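Local coordinates for DUF917 domain-containing protein (Chromobacterium violaceum, PDB 2O3I) that is of unknown function but belongs to the DUF917 family and combines N- and C-terminal S-Me-THD-like domains, at residues Asp55-Gly60 / Leu101-Ala106; Lys48-Asp53 / Gly125-Asp130; Cys62-Tyr67 / Leu206-Met211. The protein carries 2 engineered substitutions. All blocks are in the same frame, centred on the assembly; numbering follows the deposited sequence.

Contact 1: residues Asp55-Gly60 / Leu101-Ala106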
ATOM      1  N   ASP A  55      27.227   9.051  19.984  1.00 35.11           N
ATOM      2  CA  ASP A  55      27.358  10.187  20.903  1.00 38.79           C
ATOM      3  C   ASP A  55      27.845  11.474  20.237  1.00 39.57           C
ATOM      4  O   ASP A  55      27.883  12.532  20.870  1.00 41.45           O
ATOM      5  CB  ASP A  55      28.299   9.838  22.069  1.00 41.92           C
ATOM      6  CG  ASP A  55      27.767   8.709  22.946  1.00 43.51           C
ATOM      7  OD1 ASP A  55      26.578   8.748  23.330  1.00 45.19           O
ATOM      8  OD2 ASP A  55      28.545   7.783  23.263  1.00 47.24           O
ATOM      9  N   GLU A  56      28.221  11.385  18.966  1.00 38.63           N
ATOM     10  CA  GLU A  56      28.685  12.552  18.226  1.00 37.80           C
ATOM     11  C   GLU A  56      27.569  13.102  17.343  1.00 35.82           C
ATOM     12  O   GLU A  56      27.597  14.268  16.945  1.00 35.10           O
ATOM     13  CB  GLU A  56      29.889  12.187  17.355  1.00 39.58           C
ATOM     14  CG  GLU A  56      31.091  11.719  18.146  1.00 45.20           C
ATOM     15  CD  GLU A  56      32.267  11.355  17.265  1.00 48.24           C
ATOM     16  OE1 GLU A  56      32.098  10.502  16.366  1.00 49.88           O
ATOM     17  OE2 GLU A  56      33.364  11.916  17.478  1.00 50.44           O
ATOM     18  N   ALA A  57      26.594  12.252  17.040  1.00 33.53           N
ATOM     19  CA  ALA A  57      25.468  12.637  16.199  1.00 32.98           C
ATOM     20  C   ALA A  57      24.523  13.542  16.982  1.00 32.96           C
ATOM     21  O   ALA A  57      23.428  13.134  17.357  1.00 31.73           O
ATOM     22  CB  ALA A  57      24.737  11.397  15.720  1.00 30.61           C
ATOM     23  N   THR A  58      24.943  14.784  17.198  1.00 33.15           N
ATOM     24  CA  THR A  58      24.151  15.727  17.976  1.00 36.05           C
ATOM     25  C   THR A  58      23.778  17.043  17.285  1.00 37.28           C
ATOM     26  O   THR A  58      22.979  17.813  17.819  1.00 36.21           O
ATOM     27  CB  THR A  58      24.888  16.081  19.291  1.00 36.17           C
ATOM     28  OG1 THR A  58      26.152  16.680  18.976  1.00 34.94           O
ATOM     29  CG2 THR A  58      25.130  14.833  20.126  1.00 34.43           C
ATOM     30  N   ASP A  59      24.342  17.309  16.111  1.00 38.93           N
ATOM     31  CA  ASP A  59      24.044  18.560  15.416  1.00 40.72           C
ATOM     32  C   ASP A  59      22.855  18.479  14.470  1.00 39.32           C
ATOM     33  O   ASP A  59      22.777  19.222  13.493  1.00 40.00           O
ATOM     34  CB  ASP A  59      25.277  19.048  14.650  1.00 44.15           C
ATOM     35  CG  ASP A  59      26.484  19.223  15.547  1.00 47.94           C
ATOM     36  OD1 ASP A  59      26.358  19.908  16.585  1.00 49.86           O
ATOM     37  OD2 ASP A  59      27.558  18.677  15.215  1.00 50.78           O
ATOM     38  N   GLY A  60      21.918  17.587  14.765  1.00 37.84           N
ATOM     39  CA  GLY A  60      20.758  17.452  13.911  1.00 34.82           C
ATOM     40  C   GLY A  60      20.102  16.094  14.019  1.00 34.74           C
ATOM     41  O   GLY A  60      20.579  15.212  14.740  1.00 35.44           O
ATOM     42  N   LEU A 101      18.096  17.778   9.038  1.00 30.13           N
ATOM     43  CA  LEU A 101      18.488  16.386   8.861  1.00 29.16           C
ATOM     44  C   LEU A 101      20.001  16.454   8.703  1.00 27.36           C
ATOM     45  O   LEU A 101      20.500  17.162   7.829  1.00 27.27           O
ATOM     46  CB  LEU A 101      17.847  15.810   7.592  1.00 30.04           C
ATOM     47  CG  LEU A 101      17.759  14.293   7.320  1.00 31.23           C
ATOM     48  CD1 LEU A 101      18.452  13.990   6.004  1.00 29.04           C
ATOM     49  CD2 LEU A 101      18.361  13.481   8.445  1.00 28.22           C
ATOM     50  N   ALA A 102      20.728  15.739   9.557  1.00 25.73           N
ATOM     51  CA  ALA A 102      22.190  15.745   9.495  1.00 25.21           C
ATOM     52  C   ALA A 102      22.804  14.348   9.480  1.00 23.35           C
ATOM     53  O   ALA A 102      24.006  14.184   9.247  1.00 21.44           O
ATOM     54  CB  ALA A 102      22.759  16.538  10.679  1.00 24.17           C
ATOM     55  N   TYR A 103      21.992  13.333   9.735  1.00 23.59           N
ATOM     56  CA  TYR A 103      22.541  11.993   9.759  1.00 23.38           C
ATOM     57  C   TYR A 103      21.658  10.935   9.115  1.00 24.01           C
ATOM     58  O   TYR A 103      20.429  11.048   9.094  1.00 24.98           O
ATOM     59  CB  TYR A 103      22.839  11.588  11.206  1.00 23.94           C
ATOM     60  CG  TYR A 103      23.615  12.613  12.005  1.00 22.93           C
ATOM     61  CD1 TYR A 103      22.971  13.430  12.942  1.00 25.48           C
ATOM     62  CD2 TYR A 103      24.990  12.771  11.830  1.00 24.68           C
ATOM     63  CE1 TYR A 103      23.681  14.386  13.689  1.00 23.99           C
ATOM     64  CE2 TYR A 103      25.713  13.721  12.569  1.00 25.68           C
ATOM     65  CZ  TYR A 103      25.049  14.527  13.498  1.00 26.40           C
ATOM     66  OH  TYR A 103      25.750  15.475  14.222  1.00 25.73           O
ATOM     67  N   VAL A 104      22.310   9.917   8.564  1.00 23.42           N
ATOM     68  CA  VAL A 104      21.618   8.778   7.971  1.00 23.56           C
ATOM     69  C   VAL A 104      22.189   7.573   8.694  1.00 21.82           C
ATOM     70  O   VAL A 104      23.247   7.668   9.314  1.00 21.31           O
ATOM     71  CB  VAL A 104      21.887   8.630   6.450  1.00 23.76           C
ATOM     72  CG1 VAL A 104      21.060   9.636   5.680  1.00 26.29           C
ATOM     73  CG2 VAL A 104      23.367   8.822   6.154  1.00 26.29           C
ATOM     74  N   VAL A 105      21.493   6.445   8.639  1.00 20.44           N
ATOM     75  CA  VAL A 105      21.983   5.253   9.307  1.00 21.38           C
ATOM     76  C   VAL A 105      21.430   4.001   8.622  1.00 22.70           C
ATOM     77  O   VAL A 105      20.258   3.955   8.237  1.00 22.55           O
ATOM     78  CB  VAL A 105      21.608   5.281  10.832  1.00 19.80           C
ATOM     79  CG1 VAL A 105      20.097   5.325  11.001  1.00 18.86           C
ATOM     80  CG2 VAL A 105      22.211   4.076  11.557  1.00 16.55           C
ATOM     81  N   ALA A 106      22.289   2.998   8.446  1.00 21.95           N
ATOM     82  CA  ALA A 106      21.875   1.753   7.808  1.00 24.07           C
ATOM     83  C   ALA A 106      20.879   1.059   8.720  1.00 23.43           C
ATOM     84  O   ALA A 106      20.961   1.171   9.937  1.00 23.80           O
ATOM     85  CB  ALA A 106      23.080   0.845   7.572  1.00 21.76           C
TER
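The phenolic oxygen of Tyr103 accepts a hydrogen bond from the backbone of Asp59, with Asp59 N 3.0 Å from Tyr103 OH and an N-H...O angle of 156°. The ring belongs to strand 101-105, an inner strand of the mixed sheet, and the loop 55-60, which leads into strand 61-69, folds around it. An inverse gamma turn centred on Ala57 shapes this loop, its bond running from Thr58 N to Glu56 O at 2.7 Å. The turn presents the methyl of Ala57 to the ring as a CH-pi contact: CB lies 3.7 Å from the Tyr103 ring centroid, only 8° off the normal. Ala102 CB, the neighbour within the strand, covers the opposite face nearer the rim, which leaves the aromatic ring sandwiched between two methyl groups. At the edge, near the ring plane, Gly60 O approaches Tyr103 CE1 to 3.4 Å. Glu56 turns away from the ring, and its OE1 accepts a hydrogen bond from Asp53 N. Beyond the phenol, the loop also meets the strand through Gly60 CA, which rests 3.9 Å from Ala102 CB.

Contact 2: residues Lys48-Asp53 / Gly125-Asp130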
ATOM      1  N   LYS A  48      34.705  11.847   0.042  1.00 36.84           N
ATOM      2  CA  LYS A  48      34.850  11.382   1.413  1.00 36.83           C
ATOM      3  C   LYS A  48      33.518  11.269   2.141  1.00 36.15           C
ATOM      4  O   LYS A  48      32.640  12.120   1.995  1.00 36.25           O
ATOM      5  CB  LYS A  48      35.775  12.335   2.176  1.00 39.71           C
ATOM      6  CG  LYS A  48      37.188  12.419   1.597  1.00 45.11           C
ATOM      7  CD  LYS A  48      38.009  13.532   2.248  1.00 48.02           C
ATOM      8  CE  LYS A  48      39.498  13.386   1.941  1.00 48.88           C
ATOM      9  NZ  LYS A  48      39.768  13.245   0.480  1.00 52.38           N
ATOM     10  N   VAL A  49      33.382  10.210   2.929  1.00 34.31           N
ATOM     11  CA  VAL A  49      32.167   9.966   3.688  1.00 33.57           C
ATOM     12  C   VAL A  49      32.450  10.089   5.179  1.00 32.45           C
ATOM     13  O   VAL A  49      33.209   9.307   5.753  1.00 30.91           O
ATOM     14  CB  VAL A  49      31.600   8.557   3.392  1.00 34.05           C
ATOM     15  CG1 VAL A  49      30.389   8.290   4.260  1.00 33.45           C
ATOM     16  CG2 VAL A  49      31.226   8.443   1.917  1.00 34.75           C
ATOM     17  N   ARG A  50      31.835  11.085   5.800  1.00 31.74           N
ATOM     18  CA  ARG A  50      32.005  11.317   7.223  1.00 32.62           C
ATOM     19  C   ARG A  50      31.187  10.296   8.015  1.00 30.17           C
ATOM     20  O   ARG A  50      29.989  10.130   7.770  1.00 26.09           O
ATOM     21  CB  ARG A  50      31.559  12.741   7.559  1.00 36.09           C
ATOM     22  CG  ARG A  50      31.989  13.259   8.922  1.00 42.04           C
ATOM     23  CD  ARG A  50      32.295  14.759   8.829  1.00 49.35           C
ATOM     24  NE  ARG A  50      31.309  15.476   8.015  1.00 54.93           N
ATOM     25  CZ  ARG A  50      30.058  15.735   8.391  1.00 57.81           C
ATOM     26  NH1 ARG A  50      29.624  15.342   9.585  1.00 59.93           N
ATOM     27  NH2 ARG A  50      29.231  16.373   7.567  1.00 56.73           N
ATOM     28  N   VAL A  51      31.849   9.603   8.940  1.00 28.62           N
ATOM     29  CA  VAL A  51      31.192   8.612   9.789  1.00 30.02           C
ATOM     30  C   VAL A  51      31.350   9.053  11.237  1.00 29.39           C
ATOM     31  O   VAL A  51      32.464   9.288  11.692  1.00 29.22           O
ATOM     32  CB  VAL A  51      31.831   7.218   9.656  1.00 31.56           C
ATOM     33  CG1 VAL A  51      31.009   6.203  10.450  1.00 28.69           C
ATOM     34  CG2 VAL A  51      31.945   6.827   8.186  1.00 29.80           C
ATOM     35  N   VAL A  52      30.240   9.153  11.961  1.00 29.72           N
ATOM     36  CA  VAL A  52      30.269   9.589  13.356  1.00 30.60           C
ATOM     37  C   VAL A  52      29.712   8.540  14.325  1.00 31.38           C
ATOM     38  O   VAL A  52      28.916   7.676  13.937  1.00 29.35           O
ATOM     39  CB  VAL A  52      29.451  10.897  13.538  1.00 31.19           C
ATOM     40  CG1 VAL A  52      30.022  12.003  12.656  1.00 30.75           C
ATOM     41  CG2 VAL A  52      27.991  10.655  13.182  1.00 30.30           C
ATOM     42  N   ASP A  53      30.138   8.612  15.584  1.00 32.50           N
ATOM     43  CA  ASP A  53      29.639   7.688  16.594  1.00 32.79           C
ATOM     44  C   ASP A  53      28.314   8.236  17.098  1.00 31.37           C
ATOM     45  O   ASP A  53      28.028   9.426  16.955  1.00 27.49           O
ATOM     46  CB  ASP A  53      30.620   7.549  17.756  1.00 36.53           C
ATOM     47  CG  ASP A  53      31.947   6.940  17.329  1.00 42.16           C
ATOM     48  OD1 ASP A  53      32.914   7.709  17.124  1.00 42.84           O
ATOM     49  OD2 ASP A  53      32.015   5.693  17.185  1.00 43.36           O
ATOM     50  N   GLY A 125      25.433  15.537   1.856  1.00 27.28           N
ATOM     51  CA  GLY A 125      26.248  16.267   2.808  1.00 28.14           C
ATOM     52  C   GLY A 125      25.911  15.923   4.251  1.00 29.04           C
ATOM     53  O   GLY A 125      25.961  16.782   5.135  1.00 28.87           O
ATOM     54  N   LEU A 126      25.573  14.660   4.495  1.00 27.90           N
ATOM     55  CA  LEU A 126      25.231  14.215   5.842  1.00 27.80           C
ATOM     56  C   LEU A 126      26.323  13.306   6.379  1.00 27.64           C
ATOM     57  O   LEU A 126      27.299  13.011   5.694  1.00 28.07           O
ATOM     58  CB  LEU A 126      23.910  13.443   5.828  1.00 26.81           C
ATOM     59  CG  LEU A 126      22.747  14.065   5.042  1.00 28.13           C
ATOM     60  CD1 LEU A 126      21.594  13.078   4.987  1.00 27.50           C
ATOM     61  CD2 LEU A 126      22.304  15.365   5.692  1.00 27.87           C
ATOM     62  N   ALA A 127      26.159  12.867   7.618  1.00 27.68           N
ATOM     63  CA  ALA A 127      27.113  11.956   8.221  1.00 28.05           C
ATOM     64  C   ALA A 127      26.381  10.645   8.512  1.00 27.46           C
ATOM     65  O   ALA A 127      25.212  10.647   8.906  1.00 27.76           O
ATOM     66  CB  ALA A 127      27.682  12.551   9.512  1.00 26.88           C
ATOM     67  N   VAL A 128      27.065   9.529   8.291  1.00 27.66           N
ATOM     68  CA  VAL A 128      26.486   8.214   8.543  1.00 27.91           C
ATOM     69  C   VAL A 128      26.893   7.796   9.953  1.00 26.20           C
ATOM     70  O   VAL A 128      28.032   8.008  10.365  1.00 25.29           O
ATOM     71  CB  VAL A 128      26.997   7.181   7.508  1.00 28.66           C
ATOM     72  CG1 VAL A 128      28.514   7.194   7.474  1.00 32.88           C
ATOM     73  CG2 VAL A 128      26.480   5.786   7.851  1.00 27.09           C
ATOM     74  N   VAL A 129      25.955   7.225  10.700  1.00 24.26           N
ATOM     75  CA  VAL A 129      26.240   6.802  12.066  1.00 22.08           C
ATOM     76  C   VAL A 129      26.919   5.434  12.084  1.00 22.19           C
ATOM     77  O   VAL A 129      26.527   4.541  11.342  1.00 22.54           O
ATOM     78  CB  VAL A 129      24.939   6.756  12.889  1.00 21.76           C
ATOM     79  CG1 VAL A 129      25.220   6.267  14.305  1.00 22.25           C
ATOM     80  CG2 VAL A 129      24.308   8.144  12.912  1.00 18.72           C
ATOM     81  N   ASP A 130      27.946   5.280  12.917  1.00 22.62           N
ATOM     82  CA  ASP A 130      28.670   4.012  13.017  1.00 20.34           C
ATOM     83  C   ASP A 130      27.834   3.110  13.896  1.00 20.41           C
ATOM     84  O   ASP A 130      28.114   2.942  15.084  1.00 21.77           O
ATOM     85  CB  ASP A 130      30.068   4.226  13.632  1.00 20.19           C
ATOM     86  CG  ASP A 130      30.945   2.967  13.569  1.00 22.46           C
ATOM     87  OD1 ASP A 130      30.517   1.957  12.972  1.00 21.25           O
ATOM     88  OD2 ASP A 130      32.073   2.985  14.112  1.00 24.33           O
TER
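A parallel strand pair in the mixed sheet of this alpha/beta fold joins 49-52 to 127-129, the latter following directly on helix 111-124 through Gly125 with its positive phi. The short segments twist by 39° relative to each other, with Val51 bridging Val128 and Val52 bridging Val129. Three backbone bonds knit them together: Val128 N to Arg50 O at 3.0 Å, Val52 N to Val128 O at 3.0 Å and Asp130 N to Val52 O at 2.8 Å. The face carrying Val51 and Val128 is closely packed. Val128 CG1 is held between its own backbone N and carbonyl carbon (chi1 53°), where it meets Val51 CG2 at 3.5 Å, the two side chains lying side by side, and Val49 CG1 at 3.9 Å. Helix 111-124 packs on this face, Ala117 against Val128, and Ser118 and Ala122 against Val49. On the other side of the strands Val52 CG1 touches Ala127 CB at 4.0 Å, close to the ring of Tyr103. Arg50, bent at chi2 and chi3, curls back over Ala127, its NH1 reaching 3.4 Å from Ala127 CB. Further along, Asp53 and Asp130 run side by side with their carboxylate planes 43° apart; Asp130 OD2, hydrogen-bonded to Ser227 OG, lies 4.1 Å from Asp53 OD2.

Contact 3: residues Cys62-Tyr67 / Leu206-Met211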
ATOM      1  N   CYS A  62      18.425  12.366  12.637  1.00 27.71           N
ATOM      2  CA  CYS A  62      18.862  11.218  11.862  1.00 26.67           C
ATOM      3  C   CYS A  62      17.674  10.450  11.279  1.00 26.48           C
ATOM      4  O   CYS A  62      16.552  10.537  11.788  1.00 26.62           O
ATOM      5  CB  CYS A  62      19.685  10.292  12.767  1.00 24.79           C
ATOM      6  SG  CYS A  62      20.440   8.889  11.949  1.00 22.75           S
ATOM      7  N   VAL A  63      17.922   9.715  10.199  1.00 24.57           N
ATOM      8  CA  VAL A  63      16.887   8.900   9.569  1.00 23.00           C
ATOM      9  C   VAL A  63      17.525   7.629   9.026  1.00 22.30           C
ATOM     10  O   VAL A  63      18.677   7.639   8.580  1.00 20.98           O
ATOM     11  CB  VAL A  63      16.215   9.612   8.373  1.00 24.71           C
ATOM     12  CG1 VAL A  63      14.935   8.879   7.997  1.00 19.12           C
ATOM     13  CG2 VAL A  63      15.923  11.059   8.714  1.00 30.49           C
HETATM   14  N   MSE A  64      16.773   6.536   9.067  1.00 22.93           N
HETATM   15  CA  MSE A  64      17.242   5.261   8.550  1.00 22.98           C
HETATM   16  C   MSE A  64      17.014   5.320   7.046  1.00 22.91           C
HETATM   17  O   MSE A  64      15.966   5.799   6.601  1.00 23.03           O
HETATM   18  CB  MSE A  64      16.431   4.116   9.160  1.00 21.95           C
HETATM   19  CG  MSE A  64      16.793   2.723   8.651  1.00 25.12           C
HETATM   20 SE   MSE A  64      16.001   2.262   6.929  1.00 34.43          SE
HETATM   21  CE  MSE A  64      14.545   1.140   7.593  1.00 23.65           C
ATOM     22  N   VAL A  65      17.990   4.872   6.259  1.00 20.55           N
ATOM     23  CA  VAL A  65      17.819   4.880   4.809  1.00 21.87           C
ATOM     24  C   VAL A  65      18.304   3.568   4.220  1.00 22.10           C
ATOM     25  O   VAL A  65      19.248   2.970   4.727  1.00 20.69           O
ATOM     26  CB  VAL A  65      18.571   6.068   4.130  1.00 23.53           C
ATOM     27  CG1 VAL A  65      20.091   5.899   4.242  1.00 21.73           C
ATOM     28  CG2 VAL A  65      18.157   6.160   2.680  1.00 21.64           C
ATOM     29  N   ALA A  66      17.649   3.110   3.157  1.00 22.70           N
ATOM     30  CA  ALA A  66      18.037   1.853   2.526  1.00 23.55           C
ATOM     31  C   ALA A  66      17.316   1.569   1.215  1.00 24.47           C
ATOM     32  O   ALA A  66      16.527   2.378   0.718  1.00 24.98           O
ATOM     33  CB  ALA A  66      17.790   0.693   3.493  1.00 21.88           C
ATOM     34  N   TYR A  67      17.625   0.409   0.656  1.00 25.06           N
ATOM     35  CA  TYR A  67      16.990  -0.064  -0.559  1.00 27.42           C
ATOM     36  C   TYR A  67      16.099  -1.198  -0.061  1.00 27.64           C
ATOM     37  O   TYR A  67      16.443  -1.897   0.888  1.00 25.11           O
ATOM     38  CB  TYR A  67      18.035  -0.598  -1.546  1.00 28.22           C
ATOM     39  CG  TYR A  67      18.296   0.306  -2.728  1.00 28.29           C
ATOM     40  CD1 TYR A  67      19.598   0.652  -3.088  1.00 28.36           C
ATOM     41  CD2 TYR A  67      17.248   0.793  -3.505  1.00 29.04           C
ATOM     42  CE1 TYR A  67      19.856   1.457  -4.189  1.00 27.77           C
ATOM     43  CE2 TYR A  67      17.493   1.603  -4.620  1.00 28.96           C
ATOM     44  CZ  TYR A  67      18.802   1.929  -4.954  1.00 29.51           C
ATOM     45  OH  TYR A  67      19.062   2.719  -6.052  1.00 28.29           O
ATOM     46  N   LEU A 206      14.059   3.605   0.638  1.00 23.53           N
ATOM     47  CA  LEU A 206      13.236   3.749   1.833  1.00 24.14           C
ATOM     48  C   LEU A 206      13.890   4.680   2.839  1.00 23.37           C
ATOM     49  O   LEU A 206      15.105   4.653   3.038  1.00 25.54           O
ATOM     50  CB  LEU A 206      12.997   2.386   2.491  1.00 21.95           C
ATOM     51  CG  LEU A 206      12.436   2.378   3.919  1.00 21.57           C
ATOM     52  CD1 LEU A 206      11.020   2.945   3.937  1.00 20.16           C
ATOM     53  CD2 LEU A 206      12.452   0.951   4.451  1.00 19.68           C
ATOM     54  N   ALA A 207      13.071   5.511   3.466  1.00 23.83           N
ATOM     55  CA  ALA A 207      13.546   6.434   4.484  1.00 25.26           C
ATOM     56  C   ALA A 207      12.467   6.469   5.559  1.00 26.25           C
ATOM     57  O   ALA A 207      11.327   6.879   5.305  1.00 24.44           O
ATOM     58  CB  ALA A 207      13.764   7.828   3.892  1.00 26.31           C
HETATM   59  N   MSE A 208      12.824   6.017   6.757  1.00 25.89           N
HETATM   60  CA  MSE A 208      11.877   5.990   7.864  1.00 26.98           C
HETATM   61  C   MSE A 208      12.606   6.099   9.199  1.00 26.16           C
HETATM   62  O   MSE A 208      13.838   6.174   9.243  1.00 24.36           O
HETATM   63  CB  MSE A 208      11.038   4.698   7.814  1.00 26.52           C
HETATM   64  CG  MSE A 208      11.835   3.401   7.948  1.00 29.67           C
HETATM   65 SE   MSE A 208      10.724   1.824   7.689  1.00 35.19          SE
HETATM   66  CE  MSE A 208       9.890   1.743   9.434  1.00 32.15           C
ATOM     67  N   TRP A 209      11.836   6.119  10.283  1.00 25.37           N
ATOM     68  CA  TRP A 209      12.397   6.216  11.623  1.00 25.86           C
ATOM     69  C   TRP A 209      13.233   7.485  11.856  1.00 24.75           C
ATOM     70  O   TRP A 209      14.355   7.435  12.376  1.00 22.89           O
ATOM     71  CB  TRP A 209      13.220   4.954  11.941  1.00 25.09           C
ATOM     72  CG  TRP A 209      12.367   3.762  12.345  1.00 26.59           C
ATOM     73  CD1 TRP A 209      11.268   3.782  13.161  1.00 27.29           C
ATOM     74  CD2 TRP A 209      12.591   2.385  12.016  1.00 24.99           C
ATOM     75  NE1 TRP A 209      10.800   2.510  13.364  1.00 27.61           N
ATOM     76  CE2 TRP A 209      11.591   1.629  12.676  1.00 26.63           C
ATOM     77  CE3 TRP A 209      13.541   1.714  11.232  1.00 24.50           C
ATOM     78  CZ2 TRP A 209      11.510   0.234  12.577  1.00 24.77           C
ATOM     79  CZ3 TRP A 209      13.463   0.322  11.132  1.00 26.09           C
ATOM     80  CH2 TRP A 209      12.453  -0.401  11.803  1.00 26.00           C
HETATM   81  N   MSE A 210      12.681   8.625  11.464  1.00 23.56           N
HETATM   82  CA  MSE A 210      13.359   9.896  11.677  1.00 25.75           C
HETATM   83  C   MSE A 210      13.544  10.048  13.189  1.00 26.12           C
HETATM   84  O   MSE A 210      12.624   9.774  13.964  1.00 23.25           O
HETATM   85  CB  MSE A 210      12.512  11.042  11.132  1.00 26.95           C
HETATM   86  CG  MSE A 210      12.364  11.047   9.621  1.00 29.44           C
HETATM   87 SE   MSE A 210      11.237  12.510   9.019  1.00 39.28          SE
HETATM   88  CE  MSE A 210       9.536  11.581   9.068  1.00 35.81           C
HETATM   89  N   MSE A 211      14.729  10.479  13.612  1.00 26.26           N
HETATM   90  CA  MSE A 211      15.000  10.621  15.038  1.00 28.12           C
HETATM   91  C   MSE A 211      15.736  11.899  15.429  1.00 29.18           C
HETATM   92  O   MSE A 211      16.540  12.439  14.663  1.00 29.09           O
HETATM   93  CB  MSE A 211      15.826   9.427  15.535  1.00 27.95           C
HETATM   94  CG  MSE A 211      15.184   8.063  15.286  1.00 34.24           C
HETATM   95 SE   MSE A 211      16.470   6.597  15.411  1.00 37.02          SE
HETATM   96  CE  MSE A 211      15.296   5.165  15.830  1.00 41.93           C
TER
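Met64 and Met208, both selenomethionines, lie side by side at the tight part of an antiparallel strand pair that joins the N-terminal S-Me-THD-like range to the C-terminal one within the mixed sheet. The terminal methyl does the touching. Met64 CG is anti to its backbone N; the chain then bends at chi2 and chi3 (-101°), the latter setting CE 3.5 Å from Met208 CG. The same methyl reaches Leu206 CD2 at 3.8 Å and Trp209 CZ3 of the indole at 3.8 Å, so one group fills the junction of three side chains. Across Val63 and Ala207 the side chains only graze, CG1 to CB 4.4 Å, though Val63 CG1 presses to 3.2 Å on Met208 O. The more open side lies at partly exposed Met210, whose CG meets Val63 CG2 at 3.7 Å before its end leads away. Six backbone bonds flank a beta bulge that shifts the register by one between Cys62 and Met64. Trp209, at positive phi (60°), lies in the extra stretch of the bulge, and its ring stacks on Tyr146. Its indole also carries Met208 CE over the centre of one face, 3.6 Å above the ring plane.

In the fold
Of the segments in these contacts, strand 49-52 comes first along the chain, after strand 3-5 and two helices, and contact 2 closes the long loop that ends at strand 127-129. Contact 1 falls wholly within that span, bringing the loop just after strand 49-52 back to strand 101-105. Contact 3 begins inside both spans, on strand 61-69, but ends well beyond them on strand 203-211, so it crosses the other two. All three meet in one mixed sheet: strand 101-105 lies between 127-129 and 61-69, with backbone bonds joining Ala102 and Val104 to Ala127, and Tyr103 to Val63. Together they carry the sheet from its N-terminal strands across to a strand of the C-terminal S-Me-THD-like domain.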